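Local coordinates for protein actin depolymerization factor 2 (Plasmodium berghei, PDB 2XFA) that probably binds actin and helps control the turnover of its filaments in the malaria parasite, as ADF/cofilin family proteins do, at residues I32-K35 against K41-V44; M61-N66 against R73-D78; K126-T131 against K142-N147. All coordinates share one frame; numbering follows the deposited sequence.

Contact 1: residues I32-K35 against K41-V44; sequences IIYK and KIVV
Lys35 and Val43 share a first torsion: CG of Lys35 (chi1 68°) and CG1 of Val43 (chi1 71°) each sit between their own backbone N and carbonyl carbon. As both project from the same face of the sheet, these like torsions bring the two chains alongside one another, with Lys35 CG 3.7 Å from Val43 CG1. Beneath them the backbones of this hydrogen-bonded antiparallel pair are joined twice, Lys35 N giving to Val43 O at 2.8 Å and Val43 N to Lys35 O at 2.7 Å. Each carbonyl oxygen also receives a CA-H from the preceding residue of the partner strand: Tyr34 CA approaches Val43 O at 3.1 Å, and Ile42 CA approaches Lys35 O at 3.3 Å. Strands 31-37 and 41-48 form a beta hairpin within the mixed sheet of the ADF/cofilin fold, and strand 73-81 lies along the other edge of 31-37. At the next, non-hydrogen-bonded pair, Tyr34 and Val44, the side chains diverge, yet the ring's CE1 still meets Val44 CG2 at 4.1 Å, the methyl coming in obliquely. The CB of Tyr34 rests against CG2 of Ile42 at 4.0 Å. From within its own strand, Ile32 puts CG2 over one face of the tyrosine ring, offset toward the rim, and the same methyl makes a looser contact with Val44 CG1. Ile32 and Tyr34 also pack on helix 14-24, through Leu23 and Phe20, while the ring's far end is fixed by a hydrogen bond from Tyr34 OH to the carbonyl oxygen of Cys16.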
loop_
_atom_site.group_PDB
_atom_site.type_symbol
_atom_site.label_atom_id
_atom_site.label_comp_id
_atom_site.label_asym_id
_atom_site.label_seq_id
_atom_site.Cartn_x
_atom_site.Cartn_y
_atom_site.Cartn_z
ATOM N N ILE A 32 0.947 -6.202 0.330
ATOM C CA ILE A 32 -0.377 -6.506 0.834
ATOM C C ILE A 32 -1.201 -5.344 0.366
ATOM O O ILE A 32 -0.719 -4.220 0.401
ATOM C CB ILE A 32 -0.434 -6.514 2.347
ATOM C CG1 ILE A 32 0.582 -7.504 2.915
ATOM C CG2 ILE A 32 -1.839 -6.862 2.812
ATOM C CD1 ILE A 32 0.976 -7.193 4.368
ATOM N N ILE A 33 -2.415 -5.621 -0.113
ATOM C CA ILE A 33 -3.370 -4.573 -0.410
ATOM C C ILE A 33 -4.539 -4.761 0.562
ATOM O O ILE A 33 -5.001 -5.871 0.751
ATOM C CB ILE A 33 -3.836 -4.637 -1.890
ATOM C CG1 ILE A 33 -2.652 -4.332 -2.809
ATOM C CG2 ILE A 33 -4.912 -3.610 -2.161
ATOM C CD1 ILE A 33 -2.923 -4.550 -4.236
ATOM N N TYR A 34 -4.972 -3.679 1.203
ATOM C CA TYR A 34 -6.047 -3.717 2.188
ATOM C C TYR A 34 -7.211 -2.929 1.657
ATOM O O TYR A 34 -7.013 -1.996 0.881
ATOM C CB TYR A 34 -5.623 -2.994 3.477
ATOM C CG TYR A 34 -4.470 -3.597 4.199
ATOM C CD1 TYR A 34 -4.661 -4.637 5.091
ATOM C CD2 TYR A 34 -3.183 -3.120 4.007
ATOM C CE1 TYR A 34 -3.604 -5.187 5.775
ATOM C CE2 TYR A 34 -2.122 -3.668 4.673
ATOM C CZ TYR A 34 -2.341 -4.704 5.564
ATOM O OH TYR A 34 -1.289 -5.257 6.243
ATOM N N LYS A 35 -8.417 -3.230 2.133
ATOM C CA LYS A 35 -9.553 -2.442 1.724
ATOM C C LYS A 35 -10.530 -2.312 2.875
ATOM O O LYS A 35 -10.444 -3.031 3.865
ATOM C CB LYS A 35 -10.262 -3.123 0.553
ATOM C CG LYS A 35 -10.931 -4.406 0.969
ATOM C CD LYS A 35 -11.377 -5.248 -0.228
ATOM C CE LYS A 35 -12.724 -5.915 0.070
ATOM N NZ LYS A 35 -12.720 -7.378 -0.212
ATOM N N LYS A 41 -14.772 -2.194 8.273
ATOM C CA LYS A 41 -13.706 -3.071 8.729
ATOM C C LYS A 41 -12.587 -3.056 7.705
ATOM O O LYS A 41 -12.829 -3.351 6.546
ATOM C CB LYS A 41 -14.251 -4.486 8.860
ATOM C CG LYS A 41 -13.548 -5.374 9.858
ATOM C CD LYS A 41 -14.105 -6.787 9.766
ATOM C CE LYS A 41 -13.913 -7.551 11.065
ATOM N NZ LYS A 41 -12.485 -7.556 11.499
ATOM N N ILE A 42 -11.364 -2.726 8.114
ATOM C CA ILE A 42 -10.257 -2.767 7.160
ATOM C C ILE A 42 -9.809 -4.209 7.071
ATOM O O ILE A 42 -9.587 -4.846 8.095
ATOM C CB ILE A 42 -9.110 -1.837 7.543
ATOM C CG1 ILE A 42 -9.628 -0.391 7.595
ATOM C CG2 ILE A 42 -7.921 -2.007 6.561
ATOM C CD1 ILE A 42 -8.571 0.645 7.812
ATOM N N VAL A 43 -9.742 -4.739 5.851
ATOM C CA VAL A 43 -9.410 -6.154 5.645
ATOM C C VAL A 43 -8.342 -6.359 4.540
ATOM O O VAL A 43 -8.100 -5.467 3.735
ATOM C CB VAL A 43 -10.689 -6.964 5.327
ATOM C CG1 VAL A 43 -11.192 -6.633 3.944
ATOM C CG2 VAL A 43 -10.431 -8.441 5.434
ATOM N N VAL A 44 -7.706 -7.525 4.527
ATOM C CA VAL A 44 -6.754 -7.897 3.489
ATOM C C VAL A 44 -7.479 -8.189 2.174
ATOM O O VAL A 44 -8.385 -9.020 2.123
ATOM C CB VAL A 44 -5.983 -9.162 3.887
ATOM C CG1 VAL A 44 -5.125 -9.642 2.731
ATOM C CG2 VAL A 44 -5.143 -8.900 5.106
#

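Contact 2: residues M61-N66 against R73-D78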
loop_
_atom_site.group_PDB
_atom_site.type_symbol
_atom_site.label_atom_id
_atom_site.label_comp_id
_atom_site.label_asym_id
_atom_site.label_seq_id
_atom_site.Cartn_x
_atom_site.Cartn_y
_atom_site.Cartn_z
ATOM N N MET A 61 4.375 -2.745 -11.126
ATOM C CA MET A 61 3.467 -3.238 -12.168
ATOM C C MET A 61 2.427 -4.199 -11.596
ATOM O O MET A 61 1.225 -4.088 -11.888
ATOM C CB MET A 61 4.257 -3.891 -13.296
ATOM C CG MET A 61 3.411 -4.453 -14.409
ATOM S SD MET A 61 4.417 -5.487 -15.485
ATOM C CE MET A 61 5.023 -6.701 -14.315
ATOM N N ARG A 62 2.884 -5.134 -10.767
ATOM C CA ARG A 62 1.977 -6.101 -10.150
ATOM C C ARG A 62 0.955 -5.430 -9.233
ATOM O O ARG A 62 -0.213 -5.793 -9.216
ATOM C CB ARG A 62 2.778 -7.125 -9.353
ATOM C CG ARG A 62 3.765 -7.917 -10.196
ATOM C CD ARG A 62 3.161 -9.197 -10.690
ATOM N NE ARG A 62 3.294 -10.266 -9.708
ATOM C CZ ARG A 62 4.180 -11.254 -9.796
ATOM N NH1 ARG A 62 5.025 -11.317 -10.823
ATOM N NH2 ARG A 62 4.219 -12.183 -8.854
ATOM N N ILE A 63 1.398 -4.450 -8.458
ATOM C CA ILE A 63 0.473 -3.727 -7.600
ATOM C C ILE A 63 -0.556 -3.007 -8.436
ATOM O O ILE A 63 -1.734 -3.053 -8.136
ATOM C CB ILE A 63 1.180 -2.688 -6.720
ATOM C CG1 ILE A 63 2.127 -3.380 -5.749
ATOM C CG2 ILE A 63 0.165 -1.885 -5.948
ATOM C CD1 ILE A 63 2.955 -2.388 -4.928
ATOM N N LYS A 64 -0.092 -2.352 -9.492
ATOM C CA LYS A 64 -0.965 -1.553 -10.337
ATOM C C LYS A 64 -2.076 -2.410 -10.946
ATOM O O LYS A 64 -3.224 -1.988 -11.032
ATOM C CB LYS A 64 -0.160 -0.872 -11.431
ATOM C CG LYS A 64 -1.007 -0.036 -12.387
ATOM C CD LYS A 64 -0.800 -0.474 -13.825
ATOM C CE LYS A 64 -1.809 0.192 -14.757
ATOM N NZ LYS A 64 -1.612 -0.213 -16.184
ATOM N N ASN A 65 -1.743 -3.627 -11.335
ATOM C CA ASN A 65 -2.735 -4.483 -11.971
ATOM C C ASN A 65 -3.835 -4.892 -11.000
ATOM O O ASN A 65 -4.873 -5.366 -11.425
ATOM C CB ASN A 65 -2.070 -5.705 -12.599
ATOM C CG ASN A 65 -1.289 -5.354 -13.838
ATOM O OD1 ASN A 65 -1.651 -4.425 -14.559
ATOM N ND2 ASN A 65 -0.205 -6.087 -14.092
ATOM N N ASN A 66 -3.611 -4.678 -9.700
ATOM C CA ASN A 66 -4.637 -4.941 -8.675
ATOM C C ASN A 66 -5.474 -3.727 -8.287
ATOM O O ASN A 66 -6.343 -3.826 -7.423
ATOM C CB ASN A 66 -4.013 -5.481 -7.380
ATOM C CG ASN A 66 -3.426 -6.871 -7.535
ATOM O OD1 ASN A 66 -2.203 -7.044 -7.555
ATOM N ND2 ASN A 66 -4.295 -7.874 -7.639
ATOM N N ARG A 73 -7.531 2.101 -2.116
ATOM C CA ARG A 73 -6.845 1.010 -1.436
ATOM C C ARG A 73 -5.703 1.519 -0.533
ATOM O O ARG A 73 -5.171 2.585 -0.753
ATOM C CB ARG A 73 -6.263 0.013 -2.437
ATOM C CG ARG A 73 -7.326 -0.821 -3.212
ATOM C CD ARG A 73 -8.226 -1.586 -2.247
ATOM N NE ARG A 73 -9.096 -2.558 -2.915
ATOM C CZ ARG A 73 -10.383 -2.353 -3.168
ATOM N NH1 ARG A 73 -10.946 -1.203 -2.824
ATOM N NH2 ARG A 73 -11.111 -3.297 -3.777
ATOM N N TYR A 74 -5.330 0.730 0.470
ATOM C CA TYR A 74 -4.056 0.936 1.151
ATOM C C TYR A 74 -3.142 -0.165 0.679
ATOM O O TYR A 74 -3.536 -1.331 0.612
ATOM C CB TYR A 74 -4.206 0.796 2.668
ATOM C CG TYR A 74 -5.267 1.660 3.270
ATOM C CD1 TYR A 74 -5.207 3.031 3.153
ATOM C CD2 TYR A 74 -6.332 1.099 3.950
ATOM C CE1 TYR A 74 -6.172 3.837 3.729
ATOM C CE2 TYR A 74 -7.300 1.889 4.521
ATOM C CZ TYR A 74 -7.203 3.260 4.409
ATOM O OH TYR A 74 -8.154 4.059 4.978
ATOM N N ILE A 75 -1.925 0.186 0.337
ATOM C CA ILE A 75 -0.974 -0.827 -0.050
ATOM C C ILE A 75 0.264 -0.740 0.853
ATOM O O ILE A 75 0.793 0.347 1.089
ATOM C CB ILE A 75 -0.550 -0.630 -1.531
ATOM C CG1 ILE A 75 -1.795 -0.589 -2.442
ATOM C CG2 ILE A 75 0.409 -1.711 -1.975
ATOM C CD1 ILE A 75 -2.047 0.795 -3.006
ATOM N N ILE A 76 0.690 -1.883 1.373
ATOM C CA ILE A 76 1.992 -1.990 1.987
ATOM C C ILE A 76 2.889 -2.842 1.078
ATOM O O ILE A 76 2.516 -3.954 0.714
ATOM C CB ILE A 76 1.898 -2.596 3.405
ATOM C CG1 ILE A 76 1.048 -1.688 4.299
ATOM C CG2 ILE A 76 3.294 -2.747 4.017
ATOM C CD1 ILE A 76 0.780 -2.261 5.663
ATOM N N ALA A 77 4.066 -2.317 0.737
ATOM C CA ALA A 77 4.992 -2.979 -0.165
ATOM C C ALA A 77 6.414 -2.958 0.383
ATOM O O ALA A 77 6.897 -1.925 0.818
ATOM C CB ALA A 77 4.982 -2.294 -1.499
ATOM N N ASP A 78 7.086 -4.100 0.319
ATOM C CA ASP A 78 8.511 -4.193 0.653
ATOM C C ASP A 78 9.324 -3.930 -0.614
ATOM O O ASP A 78 9.535 -4.833 -1.418
ATOM C CB ASP A 78 8.808 -5.583 1.190
ATOM C CG ASP A 78 9.972 -5.604 2.162
ATOM O OD1 ASP A 78 10.528 -4.526 2.478
ATOM O OD2 ASP A 78 10.323 -6.715 2.617
#
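Ile63 and Ile75 meet at an oblique angle, the helical residue pointing at the strand and the strand residue pointing back. Two branches of Ile63 do the touching. Its CG1 stands opposite the carbonyl carbon and the chain continues extended (chi2 175°), which carries CD1 out to the sheet. There CD1 is 4.0 Å from CG2 of Ile75 and equally 4.0 Å from CB of Ala77, so that one methyl bridges two residues on the same face of strand 73-81. The second branch, Ile63 CG2, also lies 4.0 Å from Ile75 CG2; that single methyl of Ile75 thus faces both arms of Ile63. Backbones stay well apart, with Ile63 CA and Ile75 CA separated by 8.2 Å, a spacing filled by the aliphatic chains. The contact lays the C-terminal end of helix 56-65 on the middle of the sheet, where Ile75 also packs on Trp97 of the neighbouring strand. Tyr74 and Ile76 project from the other face, Tyr74 meeting Tyr110 of helix 104-118. On the helix, Arg62 turns aside to a salt bridge with Glu48. Between the two segments there is no hydrogen bond and no ion pair: three buried aliphatic residues meet through methyl groups alone, so the fit of helix on strand here depends on van der Waals packing and exclusion of water, without the directional hold of polar bonds.

Contact 3: residues K126-T131 against K142-N147; sequences KSLEIT and KAIILN
Helix 137-146, the last of the chain, packs against strand 126-130, the outermost strand at one side of the central sheet. The seam is made by Leu128 and Ile144, whose side chains pass one another, heading opposite ways. CG2 of Ile144 is the touching methyl: it fits against the forked end of Leu128, 3.6 Å from CD2 and 3.8 Å from CD1. The other branch of Ile144 runs extended (chi2 163°) and brings CD1 along the strand to Ile130, whose CG1 is a more distant 4.4 Å away. Ile144 thereby spans two strand residues on the same face, while Leu128 CA and Ile144 CA remain 8.6 Å apart. One turn earlier in the helix, Leu141 packs on both Leu128 and Ile130 and extends the apolar seam. Next along from Ile144, Ile145 packs on Tyr93 of strand 89-97 and on Met79 and Ile81 of strand 73-81. Where the helix ends, Ala143 O receives the backbone N of Asn147 at 2.9 Å and, weakly, its side-chain ND2 at 3.2 Å. A salt bridge from Lys126 NZ to the terminal carboxylate of Thr148 ties the start of the strand to the very end of the chain. A C-terminal helix folded back on a sheet that carries further helices on both faces belongs to the alpha/beta architecture of the ADF/cofilin domain.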
loop_
_atom_site.group_PDB
_atom_site.type_symbol
_atom_site.label_atom_id
_atom_site.label_comp_id
_atom_site.label_asym_id
_atom_site.label_seq_id
_atom_site.Cartn_x
_atom_site.Cartn_y
_atom_site.Cartn_z
ATOM N N LYS A 126 8.365 4.984 4.323
ATOM C CA LYS A 126 7.701 6.192 3.852
ATOM C C LYS A 126 6.231 5.944 3.577
ATOM O O LYS A 126 5.845 4.893 3.064
ATOM C CB LYS A 126 8.377 6.736 2.595
ATOM C CG LYS A 126 7.966 8.147 2.274
ATOM C CD LYS A 126 8.968 8.782 1.346
ATOM C CE LYS A 126 8.785 10.279 1.270
ATOM N NZ LYS A 126 9.662 10.872 0.220
ATOM N N SER A 127 5.414 6.918 3.947
ATOM C CA SER A 127 3.987 6.851 3.686
ATOM C C SER A 127 3.671 7.810 2.533
ATOM O O SER A 127 4.157 8.947 2.523
ATOM C CB SER A 127 3.226 7.244 4.940
ATOM O OG SER A 127 1.838 7.177 4.685
ATOM N N LEU A 128 2.879 7.348 1.565
ATOM C CA LEU A 128 2.619 8.099 0.333
ATOM C C LEU A 128 1.134 8.187 0.047
ATOM O O LEU A 128 0.394 7.274 0.327
ATOM C CB LEU A 128 3.245 7.381 -0.869
ATOM C CG LEU A 128 4.732 7.038 -0.828
ATOM C CD1 LEU A 128 5.162 6.294 -2.076
ATOM C CD2 LEU A 128 5.496 8.323 -0.688
ATOM N N GLU A 129 0.711 9.284 -0.549
ATOM C CA GLU A 129 -0.633 9.375 -1.063
ATOM C C GLU A 129 -0.527 9.646 -2.558
ATOM O O GLU A 129 0.186 10.578 -2.979
ATOM C CB GLU A 129 -1.418 10.482 -0.358
ATOM C CG GLU A 129 -2.889 10.589 -0.809
ATOM C CD GLU A 129 -3.623 11.751 -0.138
ATOM O OE1 GLU A 129 -3.596 11.840 1.113
ATOM O OE2 GLU A 129 -4.226 12.576 -0.861
ATOM N N ILE A 130 -1.213 8.809 -3.331
ATOM C CA ILE A 130 -1.282 8.918 -4.787
ATOM C C ILE A 130 -2.742 9.028 -5.248
ATOM O O ILE A 130 -3.582 8.187 -4.950
ATOM C CB ILE A 130 -0.643 7.702 -5.469
ATOM C CG1 ILE A 130 0.819 7.568 -5.046
ATOM C CG2 ILE A 130 -0.736 7.832 -6.988
ATOM C CD1 ILE A 130 1.551 6.439 -5.753
ATOM N N THR A 131 -3.026 10.075 -6.006
ATOM C CA THR A 131 -4.388 10.387 -6.386
ATOM C C THR A 131 -4.492 10.613 -7.908
ATOM O O THR A 131 -5.487 11.134 -8.405
ATOM C CB THR A 131 -4.823 11.656 -5.647
ATOM O OG1 THR A 131 -6.199 11.938 -5.926
ATOM C CG2 THR A 131 -3.935 12.833 -6.059
ATOM N N LYS A 142 7.103 5.477 -9.144
ATOM C CA LYS A 142 8.538 5.375 -9.414
ATOM C C LYS A 142 9.240 6.722 -9.188
ATOM O O LYS A 142 10.248 6.793 -8.477
ATOM C CB LYS A 142 8.797 4.811 -10.821
ATOM C CG LYS A 142 10.251 4.448 -11.076
ATOM C CD LYS A 142 10.395 3.638 -12.374
ATOM C CE LYS A 142 11.855 3.495 -12.809
ATOM N NZ LYS A 142 12.729 2.924 -11.734
ATOM N N ALA A 143 8.669 7.786 -9.752
ATOM C CA ALA A 143 9.214 9.134 -9.621
ATOM C C ALA A 143 9.329 9.504 -8.159
ATOM O O ALA A 143 10.351 9.992 -7.713
ATOM C CB ALA A 143 8.325 10.139 -10.349
ATOM N N ILE A 144 8.274 9.258 -7.402
ATOM C CA ILE A 144 8.321 9.537 -5.975
ATOM C C ILE A 144 9.424 8.727 -5.308
ATOM O O ILE A 144 10.321 9.262 -4.672
ATOM C CB ILE A 144 6.993 9.206 -5.324
ATOM C CG1 ILE A 144 5.981 10.312 -5.629
ATOM C CG2 ILE A 144 7.170 9.044 -3.834
ATOM C CD1 ILE A 144 4.530 9.879 -5.376
ATOM N N ILE A 145 9.370 7.419 -5.470
ATOM C CA ILE A 145 10.375 6.584 -4.852
ATOM C C ILE A 145 11.794 7.066 -5.194
ATOM O O ILE A 145 12.633 7.210 -4.302
ATOM C CB ILE A 145 10.144 5.116 -5.186
ATOM C CG1 ILE A 145 8.760 4.694 -4.664
ATOM C CG2 ILE A 145 11.221 4.271 -4.575
ATOM C CD1 ILE A 145 8.356 3.314 -5.043
ATOM N N LEU A 146 12.045 7.374 -6.463
ATOM C CA LEU A 146 13.392 7.743 -6.908
ATOM C C LEU A 146 13.845 9.154 -6.496
ATOM O O LEU A 146 15.036 9.379 -6.307
ATOM C CB LEU A 146 13.553 7.562 -8.421
ATOM C CG LEU A 146 13.285 6.126 -8.879
ATOM C CD1 LEU A 146 13.565 5.936 -10.375
ATOM C CD2 LEU A 146 14.080 5.129 -8.025
ATOM N N ASN A 147 12.913 10.097 -6.372
ATOM C CA ASN A 147 13.259 11.434 -5.882
ATOM C C ASN A 147 13.300 11.487 -4.364
ATOM O O ASN A 147 12.924 12.496 -3.753
ATOM C CB ASN A 147 12.293 12.485 -6.407
ATOM C CG ASN A 147 12.607 12.892 -7.811
ATOM O OD1 ASN A 147 13.709 13.370 -8.099
ATOM N ND2 ASN A 147 11.645 12.704 -8.706
#

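Along the chain the three contacts come in series, each closing before the next opens, with none nested or crossed. Contact 1 closes the short turn of a hairpin. Its second strand leads on to helix 56-65, and contact 2 closes the loop by which the chain returns from that helix into the sheet. Strand 73-78 then lies beside strand 32-35, so contacts 1 and 2 touch directly, through backbone pairing and through Tyr34 against Ile76. Contact 3 closes the last excursion, a loop plus the start of helix 137-146, and lies about 20 Å from contact 1 between centres, across the chain's centre. It does not touch contact 2, but a Lys142-Asp57 salt bridge links their helices.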